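Local structure of oxidoreductase, NAD-binding/iron-sulfur cluster-binding protein (Nitratireductor pacificus pht-3B, 6ZXU) at residues R599-V603 with E604-L608; A628-N631 with G632-N635; R287-M290 with E291-R294; G166-A169 with A170-M174. The protein acts as a catabolic reductive dehalogenase, binding cobalamin and two [4Fe-4S] clusters that probably pass electrons to the dehalogenation site. One frame throughout, in Å; residues are numbered along the deposited sequence.

Overall arrangement
Along the chain the order is contact 4, contact 3, contact 1, contact 2. Contacts 1 and 3, with centres about 15 Å apart, touch: Arg-606 of helix 603-614 packs on Tyr-288 and Pro-289, and Asp-601 forms a long, weak ion pair with Arg-287. Contact 2 follows helix 619-628; its nearest atoms are about 6 Å from contact 1, and a bound sodium ion lies close to both Arg-599 and Asn-631. The Met-290 side chain of contact 3 is about 12 Å from the cobalamin. Contacts 1 to 3 thus belong to the cofactor-bearing part of the fold, whereas contact 4 is structural packing at the start of helix 168-190, its centre about 40 Å from that of contact 2.

Contact 1: residues R599-V603 with E604-L608; sequences REDTV and EGRRL
With chi1 at 61°, Thr-602 sets OG1 between its own backbone N and carbonyl carbon, a position from which the hydroxyl accepts the N-H of Gly-605 (OG1 to N 3.2 Å). Arg-599 instead keeps its chain extended from CG to NE, long enough to cross Leu-608 at about a right angle. Leu-608 CB then sits over one face of the guanidinium, 3.7 Å from Arg-599 NE, while Arg-599 CD lies 3.5 Å from Gly-605 O. Cut back to an alanine, Arg-599 would probably leave Leu-608 CB uncovered and a gap beside Gly-605 O. The loop 599-602 here leads into helix 603-614, with Thr-602 as its N-cap: the short hydroxyl replaces the acceptor missing before the first turn, and Arg-606 N bonds to Thr-602 O at 2.9 Å. A water links Thr-602 OG1 to Glu-604 OE2, lying 2.8 Å from the hydroxyl. Glycine suits position 605 because the carbonyl oxygen of Glu-600 stands where a side chain would begin. On another side of the turn, Arg-606 runs alongside Asp-601, their charged planes 10° apart. NH2 of Arg-606 makes a salt bridge to Asp-601 OD1 at 3.3 Å, nearly in line with its C-O bond, and NH1 of the same arginine bonds to Gln-25 OE1.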
# COMPACT_ATOMS: atom_id res chain seq x y z
N ARG A 599 -12.05 -9.39 0.03
CA ARG A 599 -13.02 -9.62 -1.02
C ARG A 599 -12.93 -8.62 -2.11
O ARG A 599 -12.41 -7.53 -1.92
CB ARG A 599 -14.44 -9.40 -0.51
CG ARG A 599 -14.81 -10.25 0.62
CD ARG A 599 -16.30 -10.22 0.81
NE ARG A 599 -16.66 -11.34 1.65
CZ ARG A 599 -16.80 -11.21 2.96
NH1 ARG A 599 -16.63 -10.04 3.52
NH2 ARG A 599 -17.14 -12.29 3.69
N GLU A 600 -13.52 -8.98 -3.28
CA GLU A 600 -13.60 -8.08 -4.39
C GLU A 600 -14.52 -6.88 -4.07
O GLU A 600 -15.50 -7.00 -3.34
CB GLU A 600 -14.07 -8.83 -5.69
CG GLU A 600 -13.65 -8.06 -6.95
CD GLU A 600 -14.16 -8.66 -8.28
OE1 GLU A 600 -14.55 -9.84 -8.30
OE2 GLU A 600 -14.18 -7.94 -9.30
N ASP A 601 -14.24 -5.74 -4.70
CA ASP A 601 -15.05 -4.47 -4.53
C ASP A 601 -16.28 -4.43 -5.49
O ASP A 601 -16.35 -3.61 -6.41
CB ASP A 601 -14.10 -3.26 -4.71
CG ASP A 601 -14.75 -1.89 -4.41
OD1 ASP A 601 -15.64 -1.79 -3.48
OD2 ASP A 601 -14.36 -0.92 -5.14
N THR A 602 -17.17 -5.41 -5.32
CA THR A 602 -18.39 -5.56 -6.10
C THR A 602 -19.62 -5.46 -5.19
O THR A 602 -19.50 -5.36 -3.99
CB THR A 602 -18.49 -6.90 -6.81
OG1 THR A 602 -18.49 -7.95 -5.84
CG2 THR A 602 -17.34 -7.07 -7.75
N VAL A 603 -20.78 -5.37 -5.79
CA VAL A 603 -22.02 -5.33 -5.06
C VAL A 603 -22.15 -6.54 -4.14
O VAL A 603 -22.43 -6.36 -2.95
CB VAL A 603 -23.23 -5.21 -6.03
CG1 VAL A 603 -24.54 -5.32 -5.29
CG2 VAL A 603 -23.22 -3.85 -6.69
N GLU A 604 -21.89 -7.73 -4.62
CA GLU A 604 -22.07 -8.87 -3.71
C GLU A 604 -21.01 -8.93 -2.62
O GLU A 604 -21.29 -9.41 -1.52
CB GLU A 604 -22.12 -10.25 -4.41
CG GLU A 604 -20.79 -10.91 -4.47
CD GLU A 604 -20.74 -12.45 -4.75
OE1 GLU A 604 -21.77 -13.19 -4.84
OE2 GLU A 604 -19.57 -12.91 -4.87
N GLY A 605 -19.76 -8.53 -2.94
CA GLY A 605 -18.73 -8.51 -1.98
C GLY A 605 -19.01 -7.52 -0.87
O GLY A 605 -18.88 -7.86 0.31
N ARG A 606 -19.49 -6.33 -1.22
CA ARG A 606 -19.87 -5.39 -0.23
C ARG A 606 -21.02 -5.89 0.62
O ARG A 606 -21.06 -5.66 1.82
CB ARG A 606 -20.16 -4.06 -0.89
CG ARG A 606 -20.49 -2.96 0.13
CD ARG A 606 -19.20 -2.57 0.97
NE ARG A 606 -18.24 -1.95 0.03
CZ ARG A 606 -18.28 -0.67 -0.33
NH1 ARG A 606 -19.24 0.15 0.11
NH2 ARG A 606 -17.40 -0.25 -1.18
N ARG A 607 -21.97 -6.58 0.01
CA ARG A 607 -23.09 -7.14 0.72
C ARG A 607 -22.68 -8.23 1.73
O ARG A 607 -23.23 -8.28 2.84
CB ARG A 607 -24.15 -7.66 -0.28
CG ARG A 607 -25.42 -8.23 0.37
CD ARG A 607 -26.03 -7.31 1.46
NE ARG A 607 -26.30 -5.97 0.93
CZ ARG A 607 -27.47 -5.59 0.37
NH1 ARG A 607 -28.48 -6.44 0.30
NH2 ARG A 607 -27.63 -4.36 -0.08
N LEU A 608 -21.76 -9.08 1.37
CA LEU A 608 -21.28 -10.08 2.30
C LEU A 608 -20.63 -9.46 3.51
O LEU A 608 -20.83 -9.93 4.66
CB LEU A 608 -20.38 -11.04 1.67
CG LEU A 608 -21.05 -12.07 0.74
CD1 LEU A 608 -20.00 -12.73 -0.09
CD2 LEU A 608 -21.75 -13.12 1.55
O HOH W 1 -18.04 -10.68 -6.37

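Contact 2: residues A628-N631 with G632-N635; sequences ALQN and GKRN
Gln-630 and Lys-633 close a type II beta turn, the N-H of Lys-633 bonding to the carbonyl of Gln-630 (N to O 3.1 Å). The two side chains leave the turn side by side, pointing the same way. Lys-633 starts with CG anti to its backbone N (chi1 -176°) and then bends at chi3 and chi4, which carries CE against the amide of Gln-630, 3.2 Å from OE1. The amide carbon CD of Gln-630 is 3.5 Å from the same CE, so much of this meeting is between the lysine's last methylene and the amide. Beyond it, Lys-633 NZ stands 3.4 Å from Gln-630 OE1. Long, flexible polar chains suit this exposed stretch of the surface, where both ends can stay near solvent.

The backbone angles of the turn explain the other residue types. Gly-632 has a phi of 102°, which would jam a side chain against the carbonyl oxygen of Asn-631, and glycine avoids that conflict. Gln-630 also has positive phi, as the C-prime residue of the Schellman motif that ends helix 619-628: Gln-630 N bonds to Asp-627 O and Asn-631 N to Asp-626 O. The beta turn therefore begins on the very residue that stops the helix. Farther out, Asn-631 O accepts from NZ of Lys-544, a residue lining an iron-sulfur cluster pocket. The Asn-631 side chain, about 4 Å from a bound sodium ion, is tied back to the helix end by ND2, which bonds to OD1 of Asp-626.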
# COMPACT_ATOMS: atom_id res chain seq x y z
N ALA A 628 -16.47 -23.43 1.23
CA ALA A 628 -17.26 -24.26 0.28
C ALA A 628 -17.17 -23.67 -1.11
O ALA A 628 -16.98 -24.43 -2.07
CB ALA A 628 -18.67 -24.38 0.70
N LEU A 629 -17.20 -22.35 -1.24
CA LEU A 629 -17.00 -21.71 -2.52
C LEU A 629 -15.54 -21.54 -2.93
O LEU A 629 -15.24 -20.91 -3.95
CB LEU A 629 -17.72 -20.36 -2.55
CG LEU A 629 -19.21 -20.48 -2.20
CD1 LEU A 629 -19.88 -19.13 -2.17
CD2 LEU A 629 -20.00 -21.40 -3.09
N GLN A 630 -14.63 -22.13 -2.17
CA GLN A 630 -13.19 -22.05 -2.46
C GLN A 630 -12.56 -20.65 -2.62
O GLN A 630 -11.71 -20.43 -3.48
CB GLN A 630 -12.89 -22.88 -3.70
CG GLN A 630 -13.26 -24.34 -3.45
CD GLN A 630 -12.91 -25.12 -4.66
OE1 GLN A 630 -11.97 -25.90 -4.60
NE2 GLN A 630 -13.60 -24.85 -5.80
N ASN A 631 -13.02 -19.70 -1.79
CA ASN A 631 -12.41 -18.40 -1.74
C ASN A 631 -11.02 -18.61 -1.21
O ASN A 631 -10.79 -19.40 -0.31
CB ASN A 631 -13.23 -17.44 -0.90
CG ASN A 631 -14.55 -17.09 -1.56
OD1 ASN A 631 -14.65 -17.08 -2.74
ND2 ASN A 631 -15.55 -16.83 -0.79
N GLY A 632 -10.07 -17.96 -1.85
CA GLY A 632 -8.67 -18.17 -1.54
C GLY A 632 -7.94 -19.06 -2.54
O GLY A 632 -6.73 -19.12 -2.51
N LYS A 633 -8.64 -19.79 -3.37
CA LYS A 633 -8.02 -20.49 -4.50
C LYS A 633 -7.25 -19.48 -5.37
O LYS A 633 -7.64 -18.33 -5.47
CB LYS A 633 -9.09 -21.25 -5.28
CG LYS A 633 -8.54 -22.10 -6.42
CD LYS A 633 -9.54 -22.98 -7.23
CE LYS A 633 -10.02 -24.17 -6.41
NZ LYS A 633 -8.97 -25.15 -6.00
N ARG A 634 -6.11 -19.88 -5.94
CA ARG A 634 -5.35 -19.04 -6.81
C ARG A 634 -6.07 -18.87 -8.17
O ARG A 634 -6.45 -19.82 -8.80
CB ARG A 634 -3.93 -19.52 -6.97
CG ARG A 634 -3.14 -19.50 -5.68
CD ARG A 634 -1.76 -20.19 -5.74
NE ARG A 634 -1.95 -21.59 -6.11
CZ ARG A 634 -1.69 -22.11 -7.31
NH1 ARG A 634 -1.05 -21.41 -8.23
NH2 ARG A 634 -2.01 -23.37 -7.53
N ASN A 635 -6.26 -17.63 -8.58
CA ASN A 635 -6.87 -17.30 -9.84
C ASN A 635 -5.76 -17.08 -10.90
O ASN A 635 -5.14 -16.06 -10.96
CB ASN A 635 -7.73 -16.05 -9.68
CG ASN A 635 -8.44 -15.64 -10.97
OD1 ASN A 635 -8.15 -16.17 -12.06
ND2 ASN A 635 -9.33 -14.67 -10.87

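Contact 3: residues R287-M290 with E291-R294; sequences RYPM and ETIR
Pro-289 O is gripped twice by Thr-292. The hydroxyl donates to it with OG1 and O 2.8 Å apart, arriving nearly in line with the C=O bond, while Thr-292 N, at 3.0 Å from the same oxygen, approaches from above the carbonyl plane. The backbone N-H comes with any residue but proline; threonine adds the hydroxyl, which chi1 of 67° puts between its own backbone N and carbonyl carbon, within reach of that oxygen. Next, Ile-293 N bonds to Met-290 O at 3.2 Å. A water donates to Met-290 O and to Ile-293 O, fastening the end of the bend.

The three-residue spacing of these backbone bonds marks a short 3-10 turn. It is entered through an inverse gamma turn centred on Pro-289, in which Met-290 N bonds to Tyr-288 O; proline suits that centre, its ring holding phi at a fitting value. Glu-291 lays its carboxylate against the proline, OE1 being 3.4 Å from Pro-289 CA, and the charge is met by Arg-281. Beyond the polar bonds comes apolar packing: Met-290 SD meets Ile-293 CG1 at 4.5 Å, and both side chains rest on Ile-531 of strand 531-532.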
# COMPACT_ATOMS: atom_id res chain seq x y z
N ARG A 287 -13.39 7.25 0.11
CA ARG A 287 -14.20 6.51 -0.82
C ARG A 287 -15.07 5.49 -0.15
O ARG A 287 -16.17 5.21 -0.59
CB ARG A 287 -13.32 5.87 -1.88
CG ARG A 287 -14.13 5.29 -2.98
CD ARG A 287 -13.32 5.02 -4.28
NE ARG A 287 -12.31 3.99 -4.03
CZ ARG A 287 -12.58 2.68 -3.78
NH1 ARG A 287 -13.85 2.13 -3.77
NH2 ARG A 287 -11.52 1.91 -3.54
N TYR A 288 -14.62 4.96 0.96
CA TYR A 288 -15.40 3.92 1.58
C TYR A 288 -16.26 4.56 2.68
O TYR A 288 -15.81 5.49 3.36
CB TYR A 288 -14.50 2.85 2.18
CG TYR A 288 -13.75 2.01 1.14
CD1 TYR A 288 -14.34 0.93 0.56
CD2 TYR A 288 -12.44 2.35 0.74
CE1 TYR A 288 -13.66 0.19 -0.42
CE2 TYR A 288 -11.77 1.63 -0.21
CZ TYR A 288 -12.39 0.53 -0.78
OH TYR A 288 -11.70 -0.23 -1.71
N PRO A 289 -17.47 4.05 2.88
CA PRO A 289 -18.39 4.64 3.84
C PRO A 289 -18.13 4.33 5.34
O PRO A 289 -18.96 3.75 6.04
CB PRO A 289 -19.73 4.07 3.38
CG PRO A 289 -19.41 2.74 2.84
CD PRO A 289 -18.07 2.88 2.21
N MET A 290 -16.99 4.79 5.81
CA MET A 290 -16.61 4.61 7.19
C MET A 290 -17.55 5.31 8.16
O MET A 290 -17.61 4.96 9.30
CB MET A 290 -15.18 5.13 7.40
CG MET A 290 -14.06 4.23 6.88
SD MET A 290 -13.99 2.54 7.61
CE MET A 290 -13.36 2.85 9.24
N GLU A 291 -18.29 6.32 7.69
CA GLU A 291 -19.28 6.99 8.55
C GLU A 291 -20.44 6.12 8.93
O GLU A 291 -21.20 6.50 9.76
CB GLU A 291 -19.80 8.25 7.85
CG GLU A 291 -20.70 8.02 6.65
CD GLU A 291 -19.98 7.79 5.33
OE1 GLU A 291 -18.70 7.75 5.27
OE2 GLU A 291 -20.74 7.59 4.35
N THR A 292 -20.58 4.94 8.33
CA THR A 292 -21.66 4.01 8.66
C THR A 292 -21.27 2.97 9.68
O THR A 292 -22.10 2.14 10.01
CB THR A 292 -22.18 3.24 7.40
OG1 THR A 292 -21.18 2.33 6.88
CG2 THR A 292 -22.59 4.24 6.31
N ILE A 293 -20.00 2.96 10.11
CA ILE A 293 -19.55 1.96 11.06
C ILE A 293 -19.79 2.52 12.47
O ILE A 293 -19.49 3.70 12.69
CB ILE A 293 -18.06 1.63 10.80
CG1 ILE A 293 -17.85 1.15 9.36
CG2 ILE A 293 -17.49 0.62 11.79
CD1 ILE A 293 -18.52 -0.16 9.02
N ARG A 294 -20.25 1.69 13.39
CA ARG A 294 -20.36 2.11 14.77
C ARG A 294 -19.03 2.54 15.38
O ARG A 294 -18.01 1.85 15.27
CB ARG A 294 -20.96 1.04 15.68
CG ARG A 294 -22.45 0.94 15.42
CD ARG A 294 -23.23 0.18 16.47
NE ARG A 294 -22.48 0.12 17.73
CZ ARG A 294 -22.21 -1.02 18.38
NH1 ARG A 294 -21.52 -0.98 19.52
NH2 ARG A 294 -22.65 -2.20 17.92
O HOH W 2 -18.30 5.80 11.78

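Contact 4: residues G166-A169 with A170-M174; sequences GTNA and ARTDM
The side chains of Asn-168 and Arg-171 run side by side, but their amide and guanidinium planes are 78° apart, and Asn-168 OD1 comes nearest at Arg-171 CD, 3.7 Å away. Thr-172 CB is in plane at the guanidinium edge, and there NH1 of Arg-171 donates to Thr-172 OG1 at 2.9 Å. The guanidinium also makes a cation-pi contact with Tyr-389, and its NH1 and NH2 reach the carbonyls of Gln-149 and Tyr-389; Asn-168 ND2 bonds to Gly-151 O.

Threonine suits its place because its hydroxyl relays: with OG1 beside its own backbone N (chi1 -50°), it accepts from the arginine and donates to Asn-168 O at 2.7 Å. Thr-172 N bonds to that oxygen too, from the opposite face of the carbonyl plane. A valine here would probably deprive Arg-171 NH1 of one acceptor and Asn-168 O of its second donor. Underneath run the first-turn bonds of helix 168-190, among them Arg-171 N to Thr-167 O at 2.8 Å. Ahead of it, Asp-64 accepts from the N-H groups of Asn-168 and Ala-169. Acceptors thus surround a buried arginine on several sides, which is likely to favour its charged form and hold its plane against rotation.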
# COMPACT_ATOMS: atom_id res chain seq x y z
N GLY A 166 -4.43 24.43 -7.40
CA GLY A 166 -3.31 24.73 -8.23
C GLY A 166 -2.12 23.78 -8.14
O GLY A 166 -1.11 24.02 -8.79
N THR A 167 -2.20 22.70 -7.36
CA THR A 167 -1.07 21.80 -7.19
C THR A 167 -1.22 20.45 -7.95
O THR A 167 -0.37 19.61 -7.84
CB THR A 167 -0.86 21.44 -5.70
OG1 THR A 167 -1.97 20.64 -5.26
CG2 THR A 167 -0.74 22.70 -4.85
N ASN A 168 -2.21 20.33 -8.77
CA ASN A 168 -2.55 19.02 -9.30
C ASN A 168 -1.57 18.50 -10.31
O ASN A 168 -1.17 17.34 -10.28
CB ASN A 168 -3.96 19.05 -9.85
CG ASN A 168 -4.75 17.82 -9.48
OD1 ASN A 168 -4.20 16.71 -9.36
ND2 ASN A 168 -6.00 17.99 -9.26
N ALA A 169 -1.07 19.36 -11.16
CA ALA A 169 -0.09 18.94 -12.16
C ALA A 169 1.20 18.55 -11.54
O ALA A 169 1.82 17.57 -11.93
CB ALA A 169 0.13 20.04 -13.17
N ALA A 170 1.62 19.27 -10.52
CA ALA A 170 2.84 18.90 -9.75
C ALA A 170 2.67 17.64 -8.88
O ALA A 170 3.51 16.78 -8.84
CB ALA A 170 3.28 20.06 -8.88
N ARG A 171 1.53 17.53 -8.21
CA ARG A 171 1.14 16.32 -7.50
C ARG A 171 1.12 15.10 -8.45
O ARG A 171 1.69 14.06 -8.17
CB ARG A 171 -0.23 16.54 -6.86
CG ARG A 171 -0.92 15.34 -6.19
CD ARG A 171 -1.85 14.74 -7.21
NE ARG A 171 -2.78 13.73 -6.75
CZ ARG A 171 -3.27 12.81 -7.55
NH1 ARG A 171 -3.00 12.80 -8.84
NH2 ARG A 171 -4.13 11.93 -7.08
N THR A 172 0.46 15.25 -9.57
CA THR A 172 0.38 14.16 -10.52
C THR A 172 1.72 13.91 -11.23
O THR A 172 2.09 12.76 -11.46
CB THR A 172 -0.76 14.44 -11.47
OG1 THR A 172 -1.95 14.77 -10.73
CG2 THR A 172 -1.00 13.24 -12.35
N ASP A 173 2.47 14.95 -11.54
CA ASP A 173 3.87 14.73 -11.99
C ASP A 173 4.70 13.91 -11.01
O ASP A 173 5.49 13.05 -11.41
CB ASP A 173 4.59 16.06 -12.31
CG ASP A 173 4.24 16.62 -13.68
OD1 ASP A 173 3.63 15.90 -14.54
OD2 ASP A 173 4.54 17.80 -13.90
N MET A 174 4.60 14.24 -9.73
CA MET A 174 5.32 13.44 -8.71
C MET A 174 5.02 11.94 -8.80
O MET A 174 5.91 11.08 -8.76
CB MET A 174 4.96 13.97 -7.28
CG MET A 174 5.64 13.22 -6.17
SD MET A 174 4.92 13.64 -4.53
CE MET A 174 3.18 13.09 -4.75
O HOH W 3 0.66 22.05 -10.15